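Local structure of starch synthase I (Hordeum vulgare, 4HLN) at residues 442-456 with 511-525. The protein is a plant starch synthase with two Rossmann-like domains, of the GT-B fold of glycosyltransferases. Residues are numbered along the deposited sequence; the frame is centred on the assembly and turned at random.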
loop_
_atom_site.group_PDB
_atom_site.type_symbol
_atom_site.label_atom_id
_atom_site.label_comp_id
_atom_site.label_asym_id
_atom_site.label_seq_id
_atom_site.Cartn_x
_atom_site.Cartn_y
_atom_site.Cartn_z
ATOM N N LEU A 442 -11.423 12.256 -23.269
ATOM C CA LEU A 442 -10.226 12.873 -22.724
ATOM C C LEU A 442 -9.637 11.989 -21.633
ATOM O O LEU A 442 -10.320 11.620 -20.676
ATOM C CB LEU A 442 -10.540 14.264 -22.190
ATOM C CG LEU A 442 -9.419 14.983 -21.436
ATOM C CD1 LEU A 442 -8.098 14.932 -22.182
ATOM C CD2 LEU A 442 -9.820 16.422 -21.163
ATOM N N ILE A 443 -8.365 11.650 -21.792
ATOM C CA ILE A 443 -7.714 10.672 -20.943
ATOM C C ILE A 443 -6.516 11.259 -20.232
ATOM O O ILE A 443 -5.715 11.981 -20.838
ATOM C CB ILE A 443 -7.234 9.493 -21.766
ATOM C CG1 ILE A 443 -8.431 8.774 -22.372
ATOM C CG2 ILE A 443 -6.440 8.538 -20.904
ATOM C CD1 ILE A 443 -8.069 7.886 -23.519
ATOM N N GLY A 444 -6.396 10.932 -18.945
ATOM C CA GLY A 444 -5.337 11.462 -18.108
ATOM C C GLY A 444 -4.410 10.394 -17.545
ATOM O O GLY A 444 -4.829 9.271 -17.221
ATOM N N PHE A 445 -3.133 10.750 -17.451
ATOM C CA PHE A 445 -2.198 10.021 -16.616
ATOM C C PHE A 445 -1.567 11.019 -15.657
ATOM O O PHE A 445 -1.294 12.152 -16.030
ATOM C CB PHE A 445 -1.107 9.347 -17.447
ATOM C CG PHE A 445 0.076 8.917 -16.628
ATOM C CD1 PHE A 445 1.087 9.821 -16.319
ATOM C CD2 PHE A 445 0.161 7.624 -16.133
ATOM C CE1 PHE A 445 2.170 9.439 -15.546
ATOM C CE2 PHE A 445 1.243 7.236 -15.357
ATOM C CZ PHE A 445 2.246 8.143 -15.063
ATOM N N ILE A 446 -1.322 10.600 -14.424
ATOM C CA ILE A 446 -0.711 11.488 -13.445
ATOM C C ILE A 446 0.255 10.753 -12.527
ATOM O O ILE A 446 -0.100 9.751 -11.909
ATOM C CB ILE A 446 -1.767 12.154 -12.546
ATOM C CG1 ILE A 446 -2.797 12.920 -13.380
ATOM C CG2 ILE A 446 -1.094 13.067 -11.530
ATOM C CD1 ILE A 446 -3.806 13.718 -12.519
ATOM N N GLY A 447 1.474 11.266 -12.426
ATOM C CA GLY A 447 2.396 10.768 -11.430
ATOM C C GLY A 447 3.842 10.827 -11.852
ATOM O O GLY A 447 4.173 11.335 -12.925
ATOM N N ARG A 448 4.704 10.295 -10.992
ATOM C CA ARG A 448 6.136 10.268 -11.239
ATOM C C ARG A 448 6.463 9.530 -12.534
ATOM O O ARG A 448 5.835 8.530 -12.866
ATOM C CB ARG A 448 6.849 9.591 -10.070
ATOM C CG ARG A 448 6.507 10.149 -8.693
ATOM C CD ARG A 448 7.762 10.218 -7.824
ATOM N NE ARG A 448 8.825 10.965 -8.500
ATOM C CZ ARG A 448 9.133 12.236 -8.247
ATOM N NH1 ARG A 448 10.111 12.831 -8.927
ATOM N NH2 ARG A 448 8.470 12.907 -7.311
ATOM N N LEU A 449 7.448 10.021 -13.273
ATOM C CA LEU A 449 7.878 9.315 -14.464
ATOM C C LEU A 449 8.811 8.157 -14.087
ATOM O O LEU A 449 9.991 8.169 -14.427
ATOM C CB LEU A 449 8.566 10.282 -15.422
ATOM C CG LEU A 449 7.719 11.504 -15.769
ATOM C CD1 LEU A 449 8.360 12.311 -16.891
ATOM C CD2 LEU A 449 6.331 11.048 -16.168
ATOM N N ASP A 450 8.270 7.168 -13.377
ATOM C CA ASP A 450 9.042 6.013 -12.911
ATOM C C ASP A 450 8.744 4.768 -13.719
ATOM O O ASP A 450 7.714 4.678 -14.390
ATOM C CB ASP A 450 8.743 5.701 -11.442
ATOM C CG ASP A 450 9.207 6.794 -10.501
ATOM O OD1 ASP A 450 10.005 7.655 -10.932
ATOM O OD2 ASP A 450 8.776 6.785 -9.325
ATOM N N TYR A 451 9.645 3.795 -13.628
ATOM C CA TYR A 451 9.448 2.515 -14.287
ATOM C C TYR A 451 8.206 1.861 -13.712
ATOM O O TYR A 451 7.372 1.334 -14.452
ATOM C CB TYR A 451 10.670 1.616 -14.087
ATOM C CG TYR A 451 10.517 0.196 -14.611
ATOM C CD1 TYR A 451 10.626 -0.080 -15.970
ATOM C CD2 TYR A 451 10.282 -0.876 -13.739
ATOM C CE1 TYR A 451 10.495 -1.376 -16.454
ATOM C CE2 TYR A 451 10.147 -2.183 -14.215
ATOM C CZ TYR A 451 10.257 -2.425 -15.578
ATOM O OH TYR A 451 10.126 -3.710 -16.072
ATOM N N GLN A 452 8.072 1.923 -12.392
ATOM C CA GLN A 452 6.953 1.267 -11.716
ATOM C C GLN A 452 5.587 1.863 -12.063
ATOM O O GLN A 452 4.569 1.179 -11.991
ATOM C CB GLN A 452 7.155 1.248 -10.199
ATOM C CG GLN A 452 6.296 0.196 -9.479
ATOM C CD GLN A 452 4.876 0.671 -9.151
ATOM O OE1 GLN A 452 3.899 -0.061 -9.344
ATOM N NE2 GLN A 452 4.764 1.893 -8.632
ATOM N N LYS A 453 5.562 3.134 -12.445
ATOM C CA LYS A 453 4.297 3.777 -12.776
ATOM C C LYS A 453 3.731 3.326 -14.128
ATOM O O LYS A 453 2.600 3.666 -14.476
ATOM C CB LYS A 453 4.411 5.304 -12.692
ATOM C CG LYS A 453 4.530 5.851 -11.261
ATOM C CD LYS A 453 3.375 5.385 -10.394
ATOM C CE LYS A 453 3.245 6.207 -9.109
ATOM N NZ LYS A 453 2.083 5.751 -8.273
ATOM N N GLY A 454 4.500 2.544 -14.877
ATOM C CA GLY A 454 4.004 1.991 -16.125
ATOM C C GLY A 454 4.332 2.890 -17.298
ATOM O O GLY A 454 3.805 2.727 -18.399
ATOM N N ILE A 455 5.215 3.845 -17.038
ATOM C CA ILE A 455 5.687 4.807 -18.024
ATOM C C ILE A 455 5.955 4.235 -19.421
ATOM O O ILE A 455 5.451 4.761 -20.411
ATOM C CB ILE A 455 6.947 5.518 -17.492
ATOM C CG1 ILE A 455 6.536 6.603 -16.508
ATOM C CG2 ILE A 455 7.728 6.128 -18.595
ATOM C CD1 ILE A 455 5.158 7.152 -16.792
ATOM N N ASP A 456 6.741 3.162 -19.498
ATOM C CA ASP A 456 7.156 2.594 -20.786
ATOM C C ASP A 456 6.015 1.995 -21.607
ATOM O O ASP A 456 6.072 2.007 -22.832
ATOM C CB ASP A 456 8.268 1.558 -20.605
ATOM C CG ASP A 456 7.863 0.416 -19.679
ATOM O OD1 ASP A 456 7.384 0.695 -18.552
ATOM O OD2 ASP A 456 8.021 -0.762 -20.081
ATOM N N ILE A 511 -7.033 18.047 -13.731
ATOM C CA ILE A 511 -6.970 16.925 -14.651
ATOM C C ILE A 511 -7.917 15.841 -14.176
ATOM O O ILE A 511 -8.698 15.301 -14.955
ATOM C CB ILE A 511 -5.553 16.362 -14.788
ATOM C CG1 ILE A 511 -4.748 17.235 -15.742
ATOM C CG2 ILE A 511 -5.592 14.942 -15.322
ATOM C CD1 ILE A 511 -3.275 17.055 -15.602
ATOM N N THR A 512 -7.863 15.546 -12.885
ATOM C CA THR A 512 -8.698 14.494 -12.325
ATOM C C THR A 512 -10.160 14.792 -12.599
ATOM O O THR A 512 -10.915 13.910 -13.016
ATOM C CB THR A 512 -8.468 14.348 -10.823
ATOM O OG1 THR A 512 -7.083 14.086 -10.600
ATOM C CG2 THR A 512 -9.291 13.202 -10.251
ATOM N N ALA A 513 -10.552 16.045 -12.384
ATOM C CA ALA A 513 -11.936 16.442 -12.613
ATOM C C ALA A 513 -12.282 16.540 -14.093
ATOM O O ALA A 513 -13.378 16.166 -14.487
ATOM C CB ALA A 513 -12.261 17.758 -11.886
ATOM N N GLY A 514 -11.348 17.032 -14.908
ATOM C CA GLY A 514 -11.624 17.305 -16.310
ATOM C C GLY A 514 -11.724 16.085 -17.207
ATOM O O GLY A 514 -12.595 16.024 -18.082
ATOM N N CYS A 515 -10.839 15.115 -16.981
ATOM C CA CYS A 515 -10.775 13.892 -17.788
ATOM C C CYS A 515 -11.959 12.966 -17.603
ATOM O O CYS A 515 -12.599 12.949 -16.550
ATOM C CB CYS A 515 -9.515 13.090 -17.460
ATOM S SG CYS A 515 -7.990 13.904 -17.913
ATOM N N ASP A 516 -12.212 12.165 -18.632
ATOM C CA ASP A 516 -13.292 11.191 -18.601
ATOM C C ASP A 516 -12.756 9.880 -18.062
ATOM O O ASP A 516 -13.442 9.171 -17.321
ATOM C CB ASP A 516 -13.874 11.003 -20.002
ATOM C CG ASP A 516 -14.399 12.308 -20.590
ATOM O OD1 ASP A 516 -15.255 12.959 -19.941
ATOM O OD2 ASP A 516 -13.931 12.696 -21.687
ATOM N N ILE A 517 -11.510 9.591 -18.433
ATOM C CA ILE A 517 -10.819 8.376 -18.032
ATOM C C ILE A 517 -9.467 8.717 -17.440
ATOM O O ILE A 517 -8.792 9.634 -17.903
ATOM C CB ILE A 517 -10.567 7.472 -19.244
ATOM C CG1 ILE A 517 -11.893 7.096 -19.898
ATOM C CG2 ILE A 517 -9.733 6.230 -18.863
ATOM C CD1 ILE A 517 -11.710 6.392 -21.203
ATOM N N LEU A 518 -9.073 7.977 -16.411
ATOM C CA LEU A 518 -7.746 8.131 -15.847
ATOM C C LEU A 518 -7.055 6.801 -15.963
ATOM O O LEU A 518 -7.647 5.757 -15.698
ATOM C CB LEU A 518 -7.830 8.560 -14.396
ATOM C CG LEU A 518 -6.597 9.294 -13.880
ATOM C CD1 LEU A 518 -6.593 10.727 -14.380
ATOM C CD2 LEU A 518 -6.579 9.267 -12.358
ATOM N N LEU A 519 -5.799 6.836 -16.380
ATOM C CA LEU A 519 -5.069 5.612 -16.700
ATOM C C LEU A 519 -3.940 5.331 -15.697
ATOM O O LEU A 519 -3.029 6.146 -15.520
ATOM C CB LEU A 519 -4.512 5.721 -18.117
ATOM C CG LEU A 519 -3.630 4.588 -18.621
ATOM C CD1 LEU A 519 -4.410 3.285 -18.575
ATOM C CD2 LEU A 519 -3.149 4.905 -20.032
ATOM N N MET A 520 -4.009 4.179 -15.036
ATOM C CA MET A 520 -2.972 3.783 -14.091
ATOM C C MET A 520 -2.382 2.433 -14.478
ATOM O O MET A 520 -2.855 1.384 -14.039
ATOM C CB MET A 520 -3.517 3.733 -12.658
ATOM C CG MET A 520 -3.919 5.083 -12.063
ATOM S SD MET A 520 -5.576 5.669 -12.517
ATOM C CE MET A 520 -6.581 4.298 -11.954
ATOM N N PRO A 521 -1.345 2.452 -15.318
ATOM C CA PRO A 521 -0.642 1.217 -15.701
ATOM C C PRO A 521 0.483 0.823 -14.722
ATOM O O PRO A 521 1.557 0.411 -15.148
ATOM C CB PRO A 521 -0.064 1.569 -17.075
ATOM C CG PRO A 521 0.168 3.047 -17.005
ATOM C CD PRO A 521 -0.917 3.617 -16.112
ATOM N N SER A 522 0.224 0.952 -13.423
ATOM C CA SER A 522 1.208 0.625 -12.395
ATOM C C SER A 522 1.474 -0.866 -12.341
ATOM O O SER A 522 0.555 -1.668 -12.507
ATOM C CB SER A 522 0.717 1.089 -11.027
ATOM O OG SER A 522 0.738 2.499 -10.912
ATOM N N ARG A 523 2.733 -1.223 -12.082
ATOM C CA ARG A 523 3.199 -2.611 -12.105
ATOM C C ARG A 523 2.867 -3.415 -10.862
ATOM O O ARG A 523 2.643 -4.617 -10.935
ATOM C CB ARG A 523 4.711 -2.648 -12.264
ATOM C CG ARG A 523 5.200 -1.849 -13.400
ATOM C CD ARG A 523 6.658 -2.109 -13.651
ATOM N NE ARG A 523 6.968 -1.668 -15.001
ATOM C CZ ARG A 523 6.847 -2.449 -16.062
ATOM N NH1 ARG A 523 6.453 -3.713 -15.905
ATOM N NH2 ARG A 523 7.133 -1.973 -17.265
ATOM N N PHE A 524 2.870 -2.754 -9.716
ATOM C CA PHE A 524 2.734 -3.449 -8.451
ATOM C C PHE A 524 2.531 -2.405 -7.358
ATOM O O PHE A 524 3.441 -2.107 -6.590
ATOM C CB PHE A 524 3.998 -4.271 -8.197
ATOM C CG PHE A 524 3.755 -5.534 -7.424
ATOM C CD1 PHE A 524 4.531 -5.844 -6.310
ATOM C CD2 PHE A 524 2.745 -6.407 -7.803
ATOM C CE1 PHE A 524 4.306 -6.995 -5.598
ATOM C CE2 PHE A 524 2.517 -7.559 -7.094
ATOM C CZ PHE A 524 3.296 -7.858 -5.990
ATOM N N GLU A 525 1.336 -1.834 -7.304
ATOM C CA GLU A 525 1.106 -0.654 -6.476
ATOM C C GLU A 525 0.434 -0.967 -5.145
ATOM O O GLU A 525 -0.736 -1.342 -5.106
ATOM C CB GLU A 525 0.299 0.403 -7.241
ATOM C CG GLU A 525 0.193 1.726 -6.504
ATOM C CD GLU A 525 1.531 2.445 -6.365
ATOM O OE1 GLU A 525 1.996 2.644 -5.213
ATOM O OE2 GLU A 525 2.105 2.823 -7.413
#
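Arg523 reaches across to the turn at Tyr451-Gly454 and lays its guanidinium on the Tyr451 ring. CB lies near Gln452 O. CG comes closer to that same oxygen, which also accepts the backbone bond from Arg523 N (3.0 Å). From CG to NE the chain is extended, which carries the guanidinium out over the Tyr451 ring. CD packs against Tyr451 CE2. Arg523 NE donates to Tyr451 O at 3.1 Å, from above the carbonyl plane, while Gly454 N reaches that oxygen from the opposite face. Arg523 CZ lies over the Tyr451 ring, 3.9 Å from its centroid. The guanidinium stacks almost parallel to the ring, planes 9° apart, a cation-pi contact. At the tip, Arg523 NH2 donates to the syn lone pair of Asp456 OD1 (3.0 Å) within a salt bridge, the two groups nearly coplanar, so the guanidinium is held flat between its bonds to Tyr451 O and Asp456 and the ring face.

Strands 442-446 and 517-520 are neighbours in the parallel sheet of the C-terminal Rossmann-like domain. Gly444 N donates to Ile517 O, and Gly444 O accepts from Leu519 N. Ile443 and Ile517 lie side by side on one face. Ile446 CD1 meets Ile511 CG2 of helix 505-514.

Past the strand ends, Gln452 bends at chi2 (-85°) and uses both ends of its amide. Gln452 OE1 accepts from Phe524 N (2.9 Å). Gln452 NE2 donates to Glu525 OE2 (3.1 Å). Lys453 NZ forms a salt bridge with the same carboxylate oxygen, from the opposite face of its plane. Glu525 OE1 accepts from Cys527 N.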